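Local structure of diacylglycerol O-acyltransferase (Marinobacter hydrocarbonoclasticus, 6CHJ) at residues R48-V53 / M161-D166; E79-F84 / P113-H118. The protein probably transfers the acyl group of an acyl-CoA to an alcohol acceptor, forming triacylglycerols from diacylglycerols and wax esters from fatty alcohols. All coordinates share one frame; numbering follows the deposited sequence.

Interaction 1: R48-V53 / M161-D166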
loop_
_atom_site.group_PDB
_atom_site.type_symbol
_atom_site.label_atom_id
_atom_site.label_comp_id
_atom_site.label_asym_id
_atom_site.label_seq_id
_atom_site.Cartn_x
_atom_site.Cartn_y
_atom_site.Cartn_z
ATOM N N ARG B 48 2.771 -19.622 8.396
ATOM C CA ARG B 48 1.740 -19.807 7.376
ATOM C C ARG B 48 0.786 -20.924 7.763
ATOM O O ARG B 48 -0.416 -20.851 7.486
ATOM C CB ARG B 48 2.381 -20.120 6.030
ATOM C CG ARG B 48 3.083 -18.951 5.401
ATOM C CD ARG B 48 3.300 -19.238 3.938
ATOM N NE ARG B 48 4.654 -18.923 3.496
ATOM C CZ ARG B 48 5.001 -17.746 2.989
ATOM N NH1 ARG B 48 4.088 -16.785 2.887
ATOM N NH2 ARG B 48 6.252 -17.532 2.588
ATOM N N GLN B 49 1.310 -21.962 8.413
ATOM C CA GLN B 49 0.476 -23.064 8.877
ATOM C C GLN B 49 -0.549 -22.584 9.892
ATOM O O GLN B 49 -1.746 -22.865 9.762
ATOM C CB GLN B 49 1.356 -24.163 9.478
ATOM C CG GLN B 49 2.028 -25.020 8.440
ATOM C CD GLN B 49 1.047 -25.422 7.374
ATOM O OE1 GLN B 49 1.116 -24.956 6.233
ATOM N NE2 GLN B 49 0.095 -26.274 7.746
ATOM N N LYS B 50 -0.095 -21.844 10.904
ATOM C CA LYS B 50 -0.952 -21.403 11.996
ATOM C C LYS B 50 -2.151 -20.615 11.475
ATOM O O LYS B 50 -2.040 -19.420 11.178
ATOM C CB LYS B 50 -0.135 -20.583 12.986
ATOM C CG LYS B 50 1.172 -21.266 13.365
ATOM C CD LYS B 50 1.473 -21.130 14.852
ATOM C CE LYS B 50 0.332 -21.707 15.690
ATOM N NZ LYS B 50 0.568 -21.602 17.163
ATOM N N THR B 51 -3.301 -21.286 11.375
ATOM C CA THR B 51 -4.483 -20.756 10.710
ATOM C C THR B 51 -5.586 -20.341 11.677
ATOM O O THR B 51 -6.528 -19.659 11.259
ATOM C CB THR B 51 -5.029 -21.793 9.710
ATOM O OG1 THR B 51 -3.979 -22.197 8.828
ATOM C CG2 THR B 51 -6.157 -21.221 8.859
ATOM N N GLU B 52 -5.505 -20.703 12.952
ATOM C CA GLU B 52 -6.528 -20.241 13.881
ATOM C C GLU B 52 -6.298 -18.773 14.229
ATOM O O GLU B 52 -5.166 -18.340 14.488
ATOM C CB GLU B 52 -6.556 -21.092 15.151
ATOM C CG GLU B 52 -7.709 -20.721 16.085
ATOM C CD GLU B 52 -7.710 -21.521 17.377
ATOM O OE1 GLU B 52 -8.230 -22.664 17.367
ATOM O OE2 GLU B 52 -7.201 -20.998 18.398
ATOM N N VAL B 53 -7.386 -18.006 14.203
ATOM C CA VAL B 53 -7.373 -16.564 14.415
ATOM C C VAL B 53 -8.479 -16.236 15.404
ATOM O O VAL B 53 -9.628 -16.629 15.197
ATOM C CB VAL B 53 -7.589 -15.781 13.102
ATOM C CG1 VAL B 53 -7.762 -14.289 13.383
ATOM C CG2 VAL B 53 -6.447 -16.028 12.113
ATOM N N MET B 161 5.452 -20.694 20.873
ATOM C CA MET B 161 4.586 -19.575 21.238
ATOM C C MET B 161 3.782 -19.087 20.035
ATOM O O MET B 161 4.304 -19.043 18.915
ATOM C CB MET B 161 5.403 -18.413 21.781
ATOM C CG MET B 161 5.605 -18.409 23.292
ATOM S SD MET B 161 7.098 -17.474 23.691
ATOM C CE MET B 161 8.293 -18.789 23.668
ATOM N N PRO B 162 2.536 -18.684 20.268
ATOM C CA PRO B 162 1.648 -18.299 19.162
ATOM C C PRO B 162 2.085 -16.998 18.507
ATOM O O PRO B 162 2.959 -16.281 19.023
ATOM C CB PRO B 162 0.278 -18.126 19.845
ATOM C CG PRO B 162 0.417 -18.721 21.195
ATOM C CD PRO B 162 1.855 -18.618 21.571
ATOM N N PRO B 163 1.499 -16.671 17.355
ATOM C CA PRO B 163 1.603 -15.320 16.799
ATOM C C PRO B 163 0.463 -14.417 17.276
ATOM O O PRO B 163 -0.536 -14.871 17.841
ATOM C CB PRO B 163 1.511 -15.575 15.288
ATOM C CG PRO B 163 0.636 -16.806 15.183
ATOM C CD PRO B 163 0.995 -17.651 16.370
ATOM N N ILE B 164 0.632 -13.112 17.027
ATOM C CA ILE B 164 -0.278 -12.117 17.600
ATOM C C ILE B 164 -1.724 -12.344 17.182
ATOM O O ILE B 164 -2.653 -11.938 17.892
ATOM C CB ILE B 164 0.156 -10.688 17.220
ATOM C CG1 ILE B 164 -0.431 -9.689 18.221
ATOM C CG2 ILE B 164 -0.331 -10.339 15.800
ATOM C CD1 ILE B 164 0.236 -8.354 18.193
ATOM N N TRP B 165 -1.956 -12.957 16.029
ATOM C CA TRP B 165 -3.347 -13.040 15.615
ATOM C C TRP B 165 -4.107 -14.129 16.355
ATOM O O TRP B 165 -5.339 -14.178 16.252
ATOM C CB TRP B 165 -3.444 -13.241 14.105
ATOM C CG TRP B 165 -2.671 -14.389 13.542
ATOM C CD1 TRP B 165 -3.063 -15.688 13.499
ATOM C CD2 TRP B 165 -1.379 -14.333 12.911
ATOM N NE1 TRP B 165 -2.094 -16.449 12.888
ATOM C CE2 TRP B 165 -1.055 -15.639 12.512
ATOM C CE3 TRP B 165 -0.475 -13.305 12.647
ATOM C CZ2 TRP B 165 0.136 -15.948 11.862
ATOM C CZ3 TRP B 165 0.707 -13.608 11.999
ATOM C CH2 TRP B 165 1.004 -14.918 11.611
ATOM N N ASP B 166 -3.407 -14.967 17.126
ATOM C CA ASP B 166 -4.000 -16.065 17.894
ATOM C C ASP B 166 -3.496 -15.960 19.329
ATOM O O ASP B 166 -2.423 -16.476 19.652
ATOM C CB ASP B 166 -3.648 -17.418 17.277
ATOM C CG ASP B 166 -4.685 -18.495 17.585
ATOM O OD1 ASP B 166 -5.895 -18.175 17.740
ATOM O OD2 ASP B 166 -4.282 -19.674 17.673
#

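Interaction 2: E79-F84 / P113-H118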
loop_
_atom_site.group_PDB
_atom_site.type_symbol
_atom_site.label_atom_id
_atom_site.label_comp_id
_atom_site.label_asym_id
_atom_site.label_seq_id
_atom_site.Cartn_x
_atom_site.Cartn_y
_atom_site.Cartn_z
ATOM N N GLU B 79 -2.827 -15.784 4.071
ATOM C CA GLU B 79 -1.707 -15.270 3.296
ATOM C C GLU B 79 -1.986 -13.884 2.734
ATOM O O GLU B 79 -1.082 -13.268 2.137
ATOM C CB GLU B 79 -1.315 -16.232 2.177
ATOM C CG GLU B 79 0.167 -16.127 1.757
ATOM C CD GLU B 79 1.179 -15.886 2.912
ATOM O OE1 GLU B 79 0.936 -16.305 4.078
ATOM O OE2 GLU B 79 2.253 -15.290 2.635
ATOM N N HIS B 80 -3.204 -13.373 2.925
ATOM C CA HIS B 80 -3.382 -11.937 2.758
ATOM C C HIS B 80 -2.840 -11.160 3.957
ATOM O O HIS B 80 -2.172 -10.137 3.779
ATOM C CB HIS B 80 -4.856 -11.585 2.543
ATOM C CG HIS B 80 -5.106 -10.117 2.516
ATOM N ND1 HIS B 80 -4.844 -9.340 1.403
ATOM C CD2 HIS B 80 -5.546 -9.272 3.479
ATOM C CE1 HIS B 80 -5.126 -8.079 1.687
ATOM N NE2 HIS B 80 -5.547 -8.011 2.938
ATOM N N HIS B 81 -3.114 -11.623 5.185
ATOM C CA HIS B 81 -2.738 -10.860 6.373
ATOM C C HIS B 81 -1.283 -11.097 6.799
ATOM O O HIS B 81 -0.644 -10.189 7.341
ATOM C CB HIS B 81 -3.691 -11.189 7.530
ATOM C CG HIS B 81 -5.128 -10.869 7.252
ATOM N ND1 HIS B 81 -5.964 -11.719 6.556
ATOM C CD2 HIS B 81 -5.888 -9.804 7.602
ATOM C CE1 HIS B 81 -7.172 -11.185 6.482
ATOM N NE2 HIS B 81 -7.154 -10.024 7.109
ATOM N N PHE B 82 -0.736 -12.285 6.566
ATOM C CA PHE B 82 0.636 -12.608 6.948
ATOM C C PHE B 82 1.543 -12.605 5.726
ATOM O O PHE B 82 1.225 -13.238 4.717
ATOM C CB PHE B 82 0.713 -13.966 7.638
ATOM C CG PHE B 82 2.115 -14.419 7.886
ATOM C CD1 PHE B 82 2.980 -13.634 8.639
ATOM C CD2 PHE B 82 2.580 -15.616 7.357
ATOM C CE1 PHE B 82 4.280 -14.034 8.869
ATOM C CE2 PHE B 82 3.870 -16.032 7.583
ATOM C CZ PHE B 82 4.730 -15.235 8.339
ATOM N N ARG B 83 2.687 -11.924 5.823
ATOM C CA ARG B 83 3.528 -11.724 4.653
ATOM C C ARG B 83 4.990 -11.907 5.009
ATOM O O ARG B 83 5.454 -11.447 6.059
ATOM C CB ARG B 83 3.310 -10.338 4.041
ATOM C CG ARG B 83 1.882 -10.159 3.601
ATOM C CD ARG B 83 1.683 -9.020 2.671
ATOM N NE ARG B 83 0.259 -8.700 2.619
ATOM C CZ ARG B 83 -0.219 -7.525 2.244
ATOM N NH1 ARG B 83 0.624 -6.568 1.887
ATOM N NH2 ARG B 83 -1.527 -7.298 2.238
ATOM N N PHE B 84 5.704 -12.566 4.111
ATOM C CA PHE B 84 7.114 -12.872 4.236
ATOM C C PHE B 84 7.828 -12.035 3.187
ATOM O O PHE B 84 7.601 -12.214 1.984
ATOM C CB PHE B 84 7.353 -14.369 4.034
ATOM C CG PHE B 84 8.778 -14.811 4.255
ATOM C CD1 PHE B 84 9.631 -14.098 5.092
ATOM C CD2 PHE B 84 9.261 -15.955 3.624
ATOM C CE1 PHE B 84 10.941 -14.512 5.288
ATOM C CE2 PHE B 84 10.573 -16.388 3.819
ATOM C CZ PHE B 84 11.414 -15.666 4.653
ATOM N N PRO B 113 -10.600 -8.141 7.829
ATOM C CA PRO B 113 -10.074 -7.695 9.126
ATOM C C PRO B 113 -8.792 -6.907 8.915
ATOM O O PRO B 113 -7.944 -7.271 8.098
ATOM C CB PRO B 113 -9.826 -9.006 9.888
ATOM C CG PRO B 113 -9.988 -10.100 8.859
ATOM C CD PRO B 113 -10.913 -9.578 7.832
ATOM N N MET B 114 -8.679 -5.783 9.604
ATOM C CA MET B 114 -7.711 -4.773 9.201
ATOM C C MET B 114 -6.421 -4.908 10.010
ATOM O O MET B 114 -6.042 -4.050 10.811
ATOM C CB MET B 114 -8.337 -3.394 9.316
ATOM C CG MET B 114 -9.629 -3.290 8.510
ATOM S SD MET B 114 -10.261 -1.613 8.353
ATOM C CE MET B 114 -11.701 -1.668 9.440
ATOM N N TRP B 115 -5.713 -6.008 9.750
ATOM C CA TRP B 115 -4.402 -6.187 10.347
ATOM C C TRP B 115 -3.479 -6.851 9.339
ATOM O O TRP B 115 -3.925 -7.596 8.471
ATOM C CB TRP B 115 -4.476 -7.007 11.631
ATOM C CG TRP B 115 -4.994 -8.396 11.444
ATOM C CD1 TRP B 115 -6.298 -8.800 11.507
ATOM C CD2 TRP B 115 -4.221 -9.574 11.184
ATOM N NE1 TRP B 115 -6.384 -10.152 11.294
ATOM C CE2 TRP B 115 -5.123 -10.653 11.094
ATOM C CE3 TRP B 115 -2.856 -9.821 11.011
ATOM C CZ2 TRP B 115 -4.701 -11.961 10.845
ATOM C CZ3 TRP B 115 -2.438 -11.121 10.770
ATOM C CH2 TRP B 115 -3.356 -12.172 10.694
ATOM N N GLU B 116 -2.191 -6.540 9.441
ATOM C CA GLU B 116 -1.160 -7.241 8.691
ATOM C C GLU B 116 0.016 -7.492 9.617
ATOM O O GLU B 116 0.332 -6.649 10.467
ATOM C CB GLU B 116 -0.680 -6.442 7.484
ATOM C CG GLU B 116 -1.723 -6.220 6.412
ATOM C CD GLU B 116 -1.383 -5.057 5.492
ATOM O OE1 GLU B 116 -0.190 -4.689 5.366
ATOM O OE2 GLU B 116 -2.327 -4.495 4.899
ATOM N N VAL B 117 0.662 -8.642 9.451
ATOM C CA VAL B 117 1.965 -8.910 10.053
ATOM C C VAL B 117 2.962 -9.163 8.926
ATOM O O VAL B 117 2.717 -9.995 8.044
ATOM C CB VAL B 117 1.928 -10.109 11.016
ATOM C CG1 VAL B 117 3.281 -10.293 11.664
ATOM C CG2 VAL B 117 0.830 -9.946 12.050
ATOM N N HIS B 118 4.085 -8.457 8.968
ATOM C CA HIS B 118 5.126 -8.548 7.955
ATOM C C HIS B 118 6.388 -9.098 8.616
ATOM O O HIS B 118 7.041 -8.404 9.407
ATOM C CB HIS B 118 5.377 -7.177 7.323
ATOM C CG HIS B 118 4.238 -6.666 6.489
ATOM N ND1 HIS B 118 4.370 -6.383 5.144
ATOM C CD2 HIS B 118 2.950 -6.379 6.810
ATOM C CE1 HIS B 118 3.213 -5.953 4.671
ATOM N NE2 HIS B 118 2.335 -5.942 5.661
#

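Interaction 1: R48-V53 / M161-D166
Just beyond the C-terminal end of helix 39-49 the chain runs as a loop past a second loop, 161-166, and the two backbones close from 8.2 Å between the CA atoms of K50 and P163 to 4.9 Å between those of V53 and D166. The contact is loop-on-loop packing in the catalytic domain. Segment 161-166 ends in a type I beta turn, P163 to D166, closed by the bond from D166 N to P163 O. W165 sits inside this turn, and its chi1 of 54° puts CG between its own backbone N and carbonyl carbon, the crowded position, so that the indole reaches across to the other loop. There the NE1 edge meets two carbonyls: NE1 gives a weak hydrogen bond to K50 O at 3.4 Å, while E52 O lies in the ring plane close to CD1. V53 CG2 adds an apolar touch, 3.7 Å from W165 CD1, and P163 CG lies over one face of the indole, toward its rim. F82 and W115 of the neighbouring sheet also meet this ring, and L47 touches it from helix 39-49. Nearer the helix, K50 bends at chi2 and chi3 so that its aliphatic part crosses P163 obliquely, CD to CD 3.8 Å. The far end of the contact is less comfortable. E52 CG stands anti to its backbone N and the rest of the chain is extended, which brings the carboxylate crosswise to that of D166, the planes 82° apart. Such crowding of like charges probably raises the proton affinity of one of the two acids, with K50 NZ, 5.2 Å from D166 OD2, a possible partial offset. The closest pair of carboxylate oxygens is E52 OE2 and D166 OD1, at 3.2 Å.

Interaction 2: E79-F84 / P113-H118
H81, the last residue of the short helix 78-81, fills the centre of this contact. Its CB sits over the six-membered ring of W115 in a CH-pi contact, 3.4 Å from the ring centroid, and its imidazole forms an offset stack on the five-membered ring, the planes 27° apart. The W115 CG lies in the crowded position between its backbone N and carbonyl carbon, chi1 62°, and the indole NE1 donates a hydrogen bond to F57 O, outside the two segments. The imidazole edge points at the turn before the strand: H81 NE2 donates weakly to P113 O at 3.0 Å, with P113 CG against the same nitrogen, while ND1 is bonded to D77 O, so both ring nitrogens are engaged. From H81 the backbone passes straight into strand pairing. V117 N binds H81 O at 2.9 Å, and R83 N binds V117 O, also at 2.9 Å and nearly along the C=O axis. On the sheet face bearing R83 and H118, the arginine is held by its own segment: NE (3.1 Å) and NH2 grip H80 O side-on, in the guanidinium plane. E116 stacks its carboxylate over one face of that guanidinium, planes 23° apart, giving a long, purely electrostatic pair, R83 NH2 to E116 OE2 3.9 Å. A second shell fixes the acid. H118 NE2 donates to the anti lone pair of E116 OE1 at 2.8 Å, and H118 ND1 meets E85 OE1, so this histidine bridges two acids, which would probably favour its charged form. F82 and V117 occupy the other face of the sheet. Parallel strands 82-86 and 115-121, joined through helix 93-105, make up a beta-alpha-beta crossover, with 82-86 the outermost strand of its sheet in this chain.

How the interactions relate
The two contacts have centres about 11 Å apart, and both belong to the wax ester synthase/diacylglycerol acyltransferase catalytic domain. Along the chain interaction 2 is nested within interaction 1: 48-53 comes first, then 79-84 and 113-118, and 161-166 last. In space the segments of interaction 1 pack against one side of the crossover built on interaction 2, through W165 and R48. R48 NH1 makes a salt bridge with E79 OE2 at 2.4 Å, tying the end of helix 39-49 to helix 78-81, and W165 CE3 packs against W115 CZ3 and V117 CG2. Interaction 1 thus covers part of the sheet face carrying F82 and V117, at the edge of the mixed sheet.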